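Local coordinates for protein putative Zn-dependent Alcohol Dehydrogenase (Rhodobacter sphaeroides, PDB 3IV6) that binds S-adenosylmethionine in a Rossmann-like fold and, despite its name as a putative zinc-dependent alcohol dehydrogenase, is probably an S-adenosylmethionine-dependent methyltransferase, at residues A[8-13]-A[125-130]; A[20-25]-A[56-61]; A[97-102]-A[133-138]. All coordinates share one frame; numbering follows the deposited sequence.

Interaction 1 (A[8-13]-A[125-130])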
loop_
_atom_site.group_PDB
_atom_site.type_symbol
_atom_site.label_atom_id
_atom_site.label_comp_id
_atom_site.label_asym_id
_atom_site.label_seq_id
_atom_site.Cartn_x
_atom_site.Cartn_y
_atom_site.Cartn_z
ATOM N N ASN A 8 -7.712 2.260 13.827
ATOM C CA ASN A 8 -7.720 1.916 12.409
ATOM C C ASN A 8 -8.367 0.577 12.086
ATOM O O ASN A 8 -7.715 -0.445 12.020
ATOM C CB ASN A 8 -6.303 1.942 11.850
ATOM C CG ASN A 8 -6.277 2.122 10.351
ATOM O OD1 ASN A 8 -7.272 1.883 9.663
ATOM N ND2 ASN A 8 -5.139 2.559 9.833
ATOM N N SER A 9 -9.663 0.604 11.844
ATOM C CA SER A 9 -10.429 -0.608 11.593
ATOM C C SER A 9 -10.122 -1.253 10.253
ATOM O O SER A 9 -10.657 -2.323 9.950
ATOM C CB SER A 9 -11.930 -0.301 11.683
ATOM O OG SER A 9 -12.278 0.801 10.861
ATOM N N LYS A 10 -9.305 -0.600 9.429
ATOM C CA LYS A 10 -8.897 -1.213 8.163
ATOM C C LYS A 10 -8.050 -2.453 8.428
ATOM O O LYS A 10 -8.107 -3.412 7.654
ATOM C CB LYS A 10 -8.150 -0.244 7.265
ATOM C CG LYS A 10 -9.040 0.817 6.700
ATOM C CD LYS A 10 -8.301 1.724 5.734
ATOM C CE LYS A 10 -9.278 2.533 4.922
ATOM N NZ LYS A 10 -8.677 3.295 3.803
ATOM N N ALA A 11 -7.298 -2.462 9.528
ATOM C CA ALA A 11 -6.501 -3.640 9.829
ATOM C C ALA A 11 -7.377 -4.907 9.886
ATOM O O ALA A 11 -6.935 -5.991 9.502
ATOM C CB ALA A 11 -5.683 -3.455 11.097
ATOM N N GLU A 12 -8.629 -4.764 10.316
ATOM C CA GLU A 12 -9.582 -5.882 10.282
ATOM C C GLU A 12 -9.717 -6.520 8.898
ATOM O O GLU A 12 -9.916 -7.726 8.785
ATOM C CB GLU A 12 -10.974 -5.491 10.838
ATOM C CG GLU A 12 -11.096 -5.600 12.362
ATOM C CD GLU A 12 -10.319 -6.802 12.916
ATOM O OE1 GLU A 12 -10.848 -7.942 12.874
ATOM O OE2 GLU A 12 -9.170 -6.613 13.390
ATOM N N ALA A 13 -9.609 -5.718 7.849
ATOM C CA ALA A 13 -9.703 -6.247 6.501
ATOM C C ALA A 13 -8.575 -7.242 6.222
ATOM O O ALA A 13 -8.713 -8.145 5.415
ATOM C CB ALA A 13 -9.688 -5.112 5.474
ATOM N N THR A 125 -7.138 10.300 0.691
ATOM C CA THR A 125 -6.149 11.338 0.468
ATOM C C THR A 125 -5.482 11.844 1.761
ATOM O O THR A 125 -4.263 11.894 1.827
ATOM C CB THR A 125 -6.758 12.491 -0.292
ATOM O OG1 THR A 125 -7.424 11.966 -1.439
ATOM C CG2 THR A 125 -5.683 13.451 -0.732
ATOM N N GLU A 126 -6.254 12.230 2.775
ATOM C CA GLU A 126 -5.645 12.616 4.041
ATOM C C GLU A 126 -4.897 11.464 4.739
ATOM O O GLU A 126 -3.918 11.691 5.456
ATOM C CB GLU A 126 -6.677 13.223 4.997
ATOM C CG GLU A 126 -7.769 12.253 5.434
ATOM C CD GLU A 126 -7.483 11.554 6.775
ATOM O OE1 GLU A 126 -6.453 11.860 7.421
ATOM O OE2 GLU A 126 -8.303 10.691 7.185
ATOM N N GLU A 127 -5.353 10.234 4.566
ATOM C CA GLU A 127 -4.599 9.108 5.074
ATOM C C GLU A 127 -3.236 8.989 4.322
ATOM O O GLU A 127 -2.169 8.826 4.935
ATOM C CB GLU A 127 -5.397 7.825 4.910
ATOM C CG GLU A 127 -6.229 7.382 6.047
ATOM C CD GLU A 127 -6.621 5.888 5.930
ATOM O OE1 GLU A 127 -7.176 5.487 4.878
ATOM O OE2 GLU A 127 -6.368 5.108 6.894
ATOM N N ALA A 128 -3.275 9.069 2.996
ATOM C CA ALA A 128 -2.047 9.008 2.213
ATOM C C ALA A 128 -1.066 10.123 2.556
ATOM O O ALA A 128 0.149 9.890 2.578
ATOM C CB ALA A 128 -2.330 8.970 0.700
ATOM N N ARG A 129 -1.568 11.325 2.831
ATOM C CA ARG A 129 -0.678 12.411 3.271
ATOM C C ARG A 129 0.054 12.004 4.553
ATOM O O ARG A 129 1.266 11.976 4.586
ATOM C CB ARG A 129 -1.425 13.736 3.472
ATOM C CG ARG A 129 -1.978 14.324 2.223
ATOM C CD ARG A 129 -2.940 15.395 2.556
ATOM N NE ARG A 129 -3.638 15.908 1.377
ATOM C CZ ARG A 129 -4.818 16.519 1.427
ATOM N NH1 ARG A 129 -5.422 16.687 2.606
ATOM N NH2 ARG A 129 -5.400 16.949 0.311
ATOM N N ARG A 130 -0.688 11.652 5.599
ATOM C CA ARG A 130 -0.069 11.143 6.822
ATOM C C ARG A 130 0.945 9.998 6.573
ATOM O O ARG A 130 2.025 9.963 7.167
ATOM C CB ARG A 130 -1.151 10.729 7.826
ATOM C CG ARG A 130 -1.770 11.899 8.568
ATOM C CD ARG A 130 -2.642 11.432 9.723
ATOM N NE ARG A 130 -3.917 10.901 9.244
ATOM C CZ ARG A 130 -4.361 9.666 9.459
ATOM N NH1 ARG A 130 -3.652 8.788 10.173
ATOM N NH2 ARG A 130 -5.537 9.321 8.962
HETATM O O HOH W 1 -4.910 2.757 6.886
#
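Lys10 and Glu127 reach toward each other from opposite directions between the chain's N-terminal turn and the first turn of helix 125-139, and their salt bridge is the main charged link of the contact. Lys10 NZ donates to Glu127 OE1 at 2.9 Å and takes the syn lone pair of that oxygen. The lysine reaches so far because its chain runs extended beyond CG, and the ammonium also donates to the backbone carbonyls of Lys213 and Arg122.

The other carboxylate oxygen is engaged through water. One water molecule accepts from Asn8 ND2 at 3.0 Å and donates to Glu127 OE2 at 2.8 Å; the Asn8 amide and Glu127 carboxylate planes stand 59° apart. Asn8 ND2 also donates directly to Asp98 of the cofactor site.

Within each segment, side-chain bonds fix the local shape. Asn8 OD1 accepts from Lys10 N at 3.2 Å, a capping bond at the turn that leads into helix 11-15. On the helix side, Arg130 grips Glu126 OE1 side-on with NE and NH2, one turn along.

With one carboxylate oxygen on an ammonium and the other on a water, Glu127 is likely to stay ionised, and the N-terminal turn is tied to helix 125-139 by polar chemistry rather than by apolar burial.

Interaction 2 (A[20-25]-A[56-61]). With SAM (S-adenosylmethionine), chain E.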
loop_
_atom_site.group_PDB
_atom_site.type_symbol
_atom_site.label_atom_id
_atom_site.label_comp_id
_atom_site.label_asym_id
_atom_site.label_seq_id
_atom_site.Cartn_x
_atom_site.Cartn_y
_atom_site.Cartn_z
ATOM N N GLN A 20 -3.064 -15.656 2.113
ATOM C CA GLN A 20 -3.816 -15.886 0.883
ATOM C C GLN A 20 -3.443 -14.864 -0.183
ATOM O O GLN A 20 -3.484 -15.150 -1.382
ATOM C CB GLN A 20 -5.319 -15.813 1.140
ATOM C CG GLN A 20 -5.868 -16.936 1.966
ATOM C CD GLN A 20 -7.343 -16.785 2.189
ATOM O OE1 GLN A 20 -8.154 -17.129 1.330
ATOM N NE2 GLN A 20 -7.708 -16.254 3.345
ATOM N N PHE A 21 -3.075 -13.671 0.256
ATOM C CA PHE A 21 -2.752 -12.626 -0.688
ATOM C C PHE A 21 -1.638 -12.985 -1.676
ATOM O O PHE A 21 -1.716 -12.662 -2.866
ATOM C CB PHE A 21 -2.417 -11.318 -0.002
ATOM C CG PHE A 21 -2.311 -10.191 -0.969
ATOM C CD1 PHE A 21 -3.447 -9.498 -1.356
ATOM C CD2 PHE A 21 -1.090 -9.875 -1.564
ATOM C CE1 PHE A 21 -3.380 -8.478 -2.273
ATOM C CE2 PHE A 21 -1.005 -8.859 -2.509
ATOM C CZ PHE A 21 -2.148 -8.153 -2.860
ATOM N N TRP A 22 -0.603 -13.655 -1.201
ATOM C CA TRP A 22 0.475 -14.017 -2.102
ATOM C C TRP A 22 0.491 -15.496 -2.512
ATOM O O TRP A 22 1.408 -15.939 -3.215
ATOM C CB TRP A 22 1.796 -13.666 -1.448
ATOM C CG TRP A 22 2.185 -14.548 -0.241
ATOM C CD1 TRP A 22 2.603 -15.865 -0.261
ATOM C CD2 TRP A 22 2.250 -14.145 1.119
ATOM N NE1 TRP A 22 2.907 -16.293 1.008
ATOM C CE2 TRP A 22 2.702 -15.247 1.873
ATOM C CE3 TRP A 22 1.967 -12.954 1.776
ATOM C CZ2 TRP A 22 2.869 -15.189 3.235
ATOM C CZ3 TRP A 22 2.145 -12.899 3.121
ATOM C CH2 TRP A 22 2.584 -14.003 3.842
ATOM N N THR A 23 -0.492 -16.267 -2.060
ATOM C CA THR A 23 -0.539 -17.695 -2.371
ATOM C C THR A 23 -1.606 -17.976 -3.399
ATOM O O THR A 23 -1.448 -18.852 -4.245
ATOM C CB THR A 23 -0.812 -18.579 -1.131
ATOM O OG1 THR A 23 -1.939 -18.061 -0.407
ATOM C CG2 THR A 23 0.379 -18.608 -0.233
ATOM N N ILE A 24 -2.713 -17.253 -3.302
ATOM C CA ILE A 24 -3.811 -17.502 -4.212
ATOM C C ILE A 24 -4.411 -16.200 -4.691
ATOM O O ILE A 24 -5.317 -16.197 -5.514
ATOM C CB ILE A 24 -4.839 -18.485 -3.620
ATOM C CG1 ILE A 24 -5.782 -17.795 -2.645
ATOM C CG2 ILE A 24 -4.131 -19.627 -2.939
ATOM C CD1 ILE A 24 -6.865 -18.696 -2.128
ATOM N N GLY A 25 -3.861 -15.090 -4.211
ATOM C CA GLY A 25 -4.254 -13.778 -4.712
ATOM C C GLY A 25 -3.959 -13.495 -6.178
ATOM O O GLY A 25 -3.177 -14.215 -6.803
ATOM N N THR A 56 3.847 -8.117 0.978
ATOM C CA THR A 56 4.800 -8.174 -0.138
ATOM C C THR A 56 5.957 -9.142 0.143
ATOM O O THR A 56 7.151 -8.768 0.185
ATOM C CB THR A 56 5.352 -6.778 -0.525
ATOM O OG1 THR A 56 4.387 -5.779 -0.184
ATOM C CG2 THR A 56 5.601 -6.699 -2.013
ATOM N N ARG A 57 5.569 -10.409 0.264
ATOM C CA ARG A 57 6.458 -11.461 0.706
ATOM C C ARG A 57 7.672 -11.734 -0.192
ATOM O O ARG A 57 8.729 -12.101 0.318
ATOM C CB ARG A 57 5.665 -12.746 0.952
ATOM C CG ARG A 57 6.533 -13.899 1.378
ATOM C CD ARG A 57 6.747 -14.837 0.237
ATOM N NE ARG A 57 7.774 -15.814 0.570
ATOM C CZ ARG A 57 7.537 -17.094 0.845
ATOM N NH1 ARG A 57 6.300 -17.594 0.806
ATOM N NH2 ARG A 57 8.558 -17.884 1.146
ATOM N N PHE A 58 7.531 -11.559 -1.506
ATOM C CA PHE A 58 8.624 -11.905 -2.417
ATOM C C PHE A 58 9.596 -10.745 -2.576
ATOM O O PHE A 58 10.801 -10.954 -2.675
ATOM C CB PHE A 58 8.107 -12.465 -3.762
ATOM C CG PHE A 58 7.230 -13.673 -3.583
ATOM C CD1 PHE A 58 7.755 -14.843 -3.058
ATOM C CD2 PHE A 58 5.868 -13.618 -3.855
ATOM C CE1 PHE A 58 6.945 -15.948 -2.847
ATOM C CE2 PHE A 58 5.065 -14.708 -3.644
ATOM C CZ PHE A 58 5.604 -15.874 -3.139
ATOM N N LEU A 59 9.065 -9.524 -2.553
ATOM C CA LEU A 59 9.906 -8.341 -2.453
ATOM C C LEU A 59 10.758 -8.378 -1.183
ATOM O O LEU A 59 11.945 -8.119 -1.204
ATOM C CB LEU A 59 9.065 -7.079 -2.452
ATOM C CG LEU A 59 9.934 -5.868 -2.151
ATOM C CD1 LEU A 59 11.021 -5.723 -3.232
ATOM C CD2 LEU A 59 9.074 -4.653 -2.148
ATOM N N ILE A 60 10.152 -8.727 -0.065
ATOM C CA ILE A 60 10.911 -8.766 1.166
ATOM C C ILE A 60 12.012 -9.816 1.064
ATOM O O ILE A 60 13.118 -9.616 1.546
ATOM C CB ILE A 60 9.962 -8.994 2.359
ATOM C CG1 ILE A 60 9.130 -7.720 2.608
ATOM C CG2 ILE A 60 10.721 -9.443 3.609
ATOM C CD1 ILE A 60 7.643 -7.976 3.095
ATOM N N GLU A 61 11.722 -10.924 0.393
ATOM C CA GLU A 61 12.657 -12.048 0.336
ATOM C C GLU A 61 13.868 -11.750 -0.575
ATOM O O GLU A 61 14.975 -12.194 -0.285
ATOM C CB GLU A 61 11.913 -13.304 -0.091
ATOM C CG GLU A 61 12.683 -14.601 -0.038
ATOM C CD GLU A 61 11.754 -15.802 -0.264
ATOM O OE1 GLU A 61 10.504 -15.625 -0.177
ATOM O OE2 GLU A 61 12.268 -16.920 -0.511
HETATM N N SAM E . -0.585 -5.904 -0.922
HETATM C CA SAM E . -0.167 -5.385 -2.211
HETATM C C SAM E . 1.246 -5.814 -2.541
HETATM O O SAM E . 1.945 -6.502 -1.783
HETATM O OXT SAM E . 1.663 -5.464 -3.621
HETATM C CB SAM E . -0.351 -3.874 -2.289
HETATM C CG SAM E . -1.168 -3.245 -1.152
HETATM S SD SAM E . -0.296 -2.926 0.416
HETATM C CE SAM E . 1.338 -3.671 0.153
HETATM C "C5'" SAM E . -1.185 -3.983 1.613
HETATM C "C4'" SAM E . -0.443 -4.441 2.864
HETATM O "O4'" SAM E . -0.125 -3.319 3.668
HETATM C "C3'" SAM E . -1.280 -5.345 3.750
HETATM O "O3'" SAM E . -0.400 -6.296 4.304
HETATM C "C2'" SAM E . -1.756 -4.451 4.876
HETATM O "O2'" SAM E . -1.845 -5.149 6.100
HETATM C "C1'" SAM E . -0.670 -3.394 4.964
HETATM N N9 SAM E . -1.219 -2.083 5.336
HETATM C C8 SAM E . -2.319 -1.478 4.785
HETATM N N7 SAM E . -2.522 -0.288 5.411
HETATM C C5 SAM E . -1.564 -0.110 6.364
HETATM C C6 SAM E . -1.309 0.928 7.281
HETATM N N6 SAM E . -2.073 2.021 7.364
HETATM N N1 SAM E . -0.247 0.792 8.139
HETATM C C2 SAM E . 0.529 -0.359 8.090
HETATM N N3 SAM E . 0.300 -1.372 7.190
HETATM C C4 SAM E . -0.740 -1.250 6.333
#
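The indole of Trp22 carries most of this contact, with the CB of Arg57 over one of its faces. Arg57 CB sits 3.8 Å from the centroid of the six-membered ring and 17° off the ring normal, a CH-pi contact. The arginine then bends at chi2 (-103°), which takes CD over the rim of one face of the Phe58 ring and brings NH1 to 3.6 Å from Trp22 NE1. There the indole nitrogen lies at the edge of the guanidinium, whose plane stands 80° from the indole.

Phe58 adds an aromatic and apolar contact. Its ring and the five-membered ring of Trp22 pair obliquely, centroids 5.6 Å apart, while Phe58 CE2 packs on Trp22 CB at 4.1 Å.

Among the polar contacts, Arg57 NE donates to Glu61 OE1 at 2.8 Å, a salt bridge one helical turn along. Nearby, Phe21 CZ lies 3.4 Å from SAM N, the amino nitrogen of S-adenosylmethionine. Thr56 OG1 is 3.0 Å from SAM O, a carboxylate oxygen of the ligand.

Helix 20-23 thus leans on the start of helix 57-65, the helix that follows strand 48-52. Arg57 also touches helix 77-86, and Phe58 packs on Asn36 of helix 33-39.

Interaction 3 (A[97-102]-A[133-138]). With SAM (S-adenosylmethionine), chain E.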
loop_
_atom_site.group_PDB
_atom_site.type_symbol
_atom_site.label_atom_id
_atom_site.label_comp_id
_atom_site.label_asym_id
_atom_site.label_seq_id
_atom_site.Cartn_x
_atom_site.Cartn_y
_atom_site.Cartn_z
ATOM N N LEU A 97 2.914 -1.991 13.075
ATOM C CA LEU A 97 2.926 -0.524 13.028
ATOM C C LEU A 97 1.941 0.036 12.000
ATOM O O LEU A 97 1.691 -0.575 10.969
ATOM C CB LEU A 97 4.348 -0.002 12.770
ATOM C CG LEU A 97 4.608 1.506 12.597
ATOM C CD1 LEU A 97 6.009 1.887 13.010
ATOM C CD2 LEU A 97 4.362 2.002 11.156
ATOM N N ASP A 98 1.384 1.206 12.282
ATOM C CA ASP A 98 0.451 1.802 11.353
ATOM C C ASP A 98 1.056 3.051 10.699
ATOM O O ASP A 98 1.099 4.116 11.304
ATOM C CB ASP A 98 -0.838 2.137 12.061
ATOM C CG ASP A 98 -1.822 2.905 11.176
ATOM O OD1 ASP A 98 -1.434 3.386 10.090
ATOM O OD2 ASP A 98 -2.998 3.049 11.585
ATOM N N ILE A 99 1.493 2.923 9.452
ATOM C CA ILE A 99 2.163 4.022 8.803
ATOM C C ILE A 99 1.407 5.352 8.750
ATOM O O ILE A 99 2.015 6.377 8.483
ATOM C CB ILE A 99 2.652 3.648 7.390
ATOM C CG1 ILE A 99 3.778 4.596 6.940
ATOM C CG2 ILE A 99 1.505 3.616 6.418
ATOM C CD1 ILE A 99 5.152 4.178 7.421
ATOM N N THR A 100 0.103 5.368 9.008
ATOM C CA THR A 100 -0.637 6.647 9.065
ATOM C C THR A 100 -0.677 7.239 10.482
ATOM O O THR A 100 -1.210 8.329 10.715
ATOM C CB THR A 100 -2.082 6.508 8.592
ATOM O OG1 THR A 100 -2.800 5.761 9.569
ATOM C CG2 THR A 100 -2.153 5.801 7.234
ATOM N N ALA A 101 -0.140 6.480 11.427
ATOM C CA ALA A 101 0.016 6.935 12.790
ATOM C C ALA A 101 1.396 7.585 12.915
ATOM O O ALA A 101 2.292 7.366 12.083
ATOM C CB ALA A 101 -0.106 5.769 13.744
ATOM N N GLU A 102 1.564 8.386 13.959
ATOM C CA GLU A 102 2.816 9.078 14.118
ATOM C C GLU A 102 3.908 8.070 14.442
ATOM O O GLU A 102 3.721 7.175 15.263
ATOM C CB GLU A 102 2.738 10.203 15.156
ATOM C CG GLU A 102 3.896 11.173 15.012
ATOM C CD GLU A 102 3.838 12.314 15.994
ATOM O OE1 GLU A 102 2.869 12.374 16.790
ATOM O OE2 GLU A 102 4.768 13.151 15.965
ATOM N N LEU A 133 4.399 11.352 4.995
ATOM C CA LEU A 133 5.095 11.867 6.185
ATOM C C LEU A 133 5.755 10.749 7.041
ATOM O O LEU A 133 6.922 10.836 7.390
ATOM C CB LEU A 133 4.139 12.715 7.032
ATOM C CG LEU A 133 4.729 13.724 8.028
ATOM C CD1 LEU A 133 5.884 14.527 7.426
ATOM C CD2 LEU A 133 3.657 14.661 8.515
ATOM N N GLY A 134 5.009 9.696 7.353
ATOM C CA GLY A 134 5.571 8.573 8.051
ATOM C C GLY A 134 6.749 7.928 7.332
ATOM O O GLY A 134 7.725 7.523 7.954
HETATM N N MSE A 135 6.668 7.782 6.021
HETATM C CA MSE A 135 7.747 7.133 5.300
HETATM C C MSE A 135 9.010 8.017 5.356
HETATM O O MSE A 135 10.148 7.540 5.543
HETATM C CB MSE A 135 7.338 6.880 3.859
HETATM C CG MSE A 135 6.160 5.958 3.665
HETATM SE SE MSE A 135 5.431 5.959 1.826
HETATM C CE MSE A 135 3.638 5.286 2.203
ATOM N N LEU A 136 8.784 9.310 5.191
ATOM C CA LEU A 136 9.832 10.307 5.254
ATOM C C LEU A 136 10.456 10.361 6.645
ATOM O O LEU A 136 11.670 10.502 6.816
ATOM C CB LEU A 136 9.225 11.659 4.883
ATOM C CG LEU A 136 9.119 11.827 3.367
ATOM C CD1 LEU A 136 8.476 13.135 3.018
ATOM C CD2 LEU A 136 10.504 11.706 2.783
ATOM N N SER A 137 9.602 10.232 7.641
ATOM C CA SER A 137 10.032 10.204 9.014
ATOM C C SER A 137 10.942 9.004 9.280
ATOM O O SER A 137 11.923 9.124 10.007
ATOM C CB SER A 137 8.808 10.176 9.914
ATOM O OG SER A 137 9.174 10.073 11.266
ATOM N N LEU A 138 10.608 7.862 8.689
ATOM C CA LEU A 138 11.402 6.651 8.860
ATOM C C LEU A 138 12.797 6.818 8.267
ATOM O O LEU A 138 13.793 6.432 8.880
ATOM C CB LEU A 138 10.699 5.454 8.217
ATOM C CG LEU A 138 9.422 4.968 8.907
ATOM C CD1 LEU A 138 8.812 3.799 8.147
ATOM C CD2 LEU A 138 9.704 4.585 10.351
HETATM N N SAM E . -0.585 -5.904 -0.922
HETATM C CA SAM E . -0.167 -5.385 -2.211
HETATM C C SAM E . 1.246 -5.814 -2.541
HETATM O O SAM E . 1.945 -6.502 -1.783
HETATM O OXT SAM E . 1.663 -5.464 -3.621
HETATM C CB SAM E . -0.351 -3.874 -2.289
HETATM C CG SAM E . -1.168 -3.245 -1.152
HETATM S SD SAM E . -0.296 -2.926 0.416
HETATM C CE SAM E . 1.338 -3.671 0.153
HETATM C "C5'" SAM E . -1.185 -3.983 1.613
HETATM C "C4'" SAM E . -0.443 -4.441 2.864
HETATM O "O4'" SAM E . -0.125 -3.319 3.668
HETATM C "C3'" SAM E . -1.280 -5.345 3.750
HETATM O "O3'" SAM E . -0.400 -6.296 4.304
HETATM C "C2'" SAM E . -1.756 -4.451 4.876
HETATM O "O2'" SAM E . -1.845 -5.149 6.100
HETATM C "C1'" SAM E . -0.670 -3.394 4.964
HETATM N N9 SAM E . -1.219 -2.083 5.336
HETATM C C8 SAM E . -2.319 -1.478 4.785
HETATM N N7 SAM E . -2.522 -0.288 5.411
HETATM C C5 SAM E . -1.564 -0.110 6.364
HETATM C C6 SAM E . -1.309 0.928 7.281
HETATM N N6 SAM E . -2.073 2.021 7.364
HETATM N N1 SAM E . -0.247 0.792 8.139
HETATM C C2 SAM E . 0.529 -0.359 8.090
HETATM N N3 SAM E . 0.300 -1.372 7.190
HETATM C C4 SAM E . -0.740 -1.250 6.333
#
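The loop after strand 93-96 lines the adenine end of the S-adenosylmethionine pocket and rests on helix 125-139 through Ile99. Asp98 and Ile99 hold the base edge: ligand N6 donates to Asp98 OD1 at 3.1 Å, and the backbone N of Ile99 donates to ligand N1 at 3.0 Å. Together these bonds read the amino group and the adjacent ring nitrogen of adenine.

Asp98 OD1 also accepts from Thr100 N at 2.7 Å, closing an Asx turn, and from Thr100 OG1 at 2.8 Å; both donors come from the same face of the carboxylate plane. An alanine at Asp98 would remove these acceptors and would probably leave adenine N6 and Thr100 without their shared partner, Asn8 without its carboxylate mate, and the turn less firmly shaped.

Behind the base the contact is apolar. Ile99 points CG1 away from its own backbone N (chi1 -159°), which turns the CG1-CD1 branch to the helix, with CD1 3.8 Å from Leu138 CD1 and 4.1 Å from Gly134 C. Ile99 CG1 also approaches CG of selenomethionine Met135 at 4.3 Å. Gly134, having no side chain, lies close against Ile99.

An acidic residue followed by a backbone N-H, bonded to N6 and N1 of adenine, is an arrangement familiar from Rossmann-like methyltransferases.

In the fold
All three contacts are arranged round one S-adenosylmethionine pocket on the mixed sheet. Interactions 1 and 3 are neighbours, centres about 11 Å apart, sharing helix 125-139 and touching directly. Interaction 2 lies on the opposite side of the chain's centre from interaction 1, with centres about 21 Å apart; its centre is about 22 Å from that of interaction 3. Along the chain, interaction 2 is nested inside the loop closed by interaction 1 and closes before interaction 3 opens, whereas interactions 1 and 3 cross. Of the N-terminal segments, 8-13 meets helix 125-139 near the adenine, and 20-25 meets helix 57-65 near the amino-acid end of the cofactor.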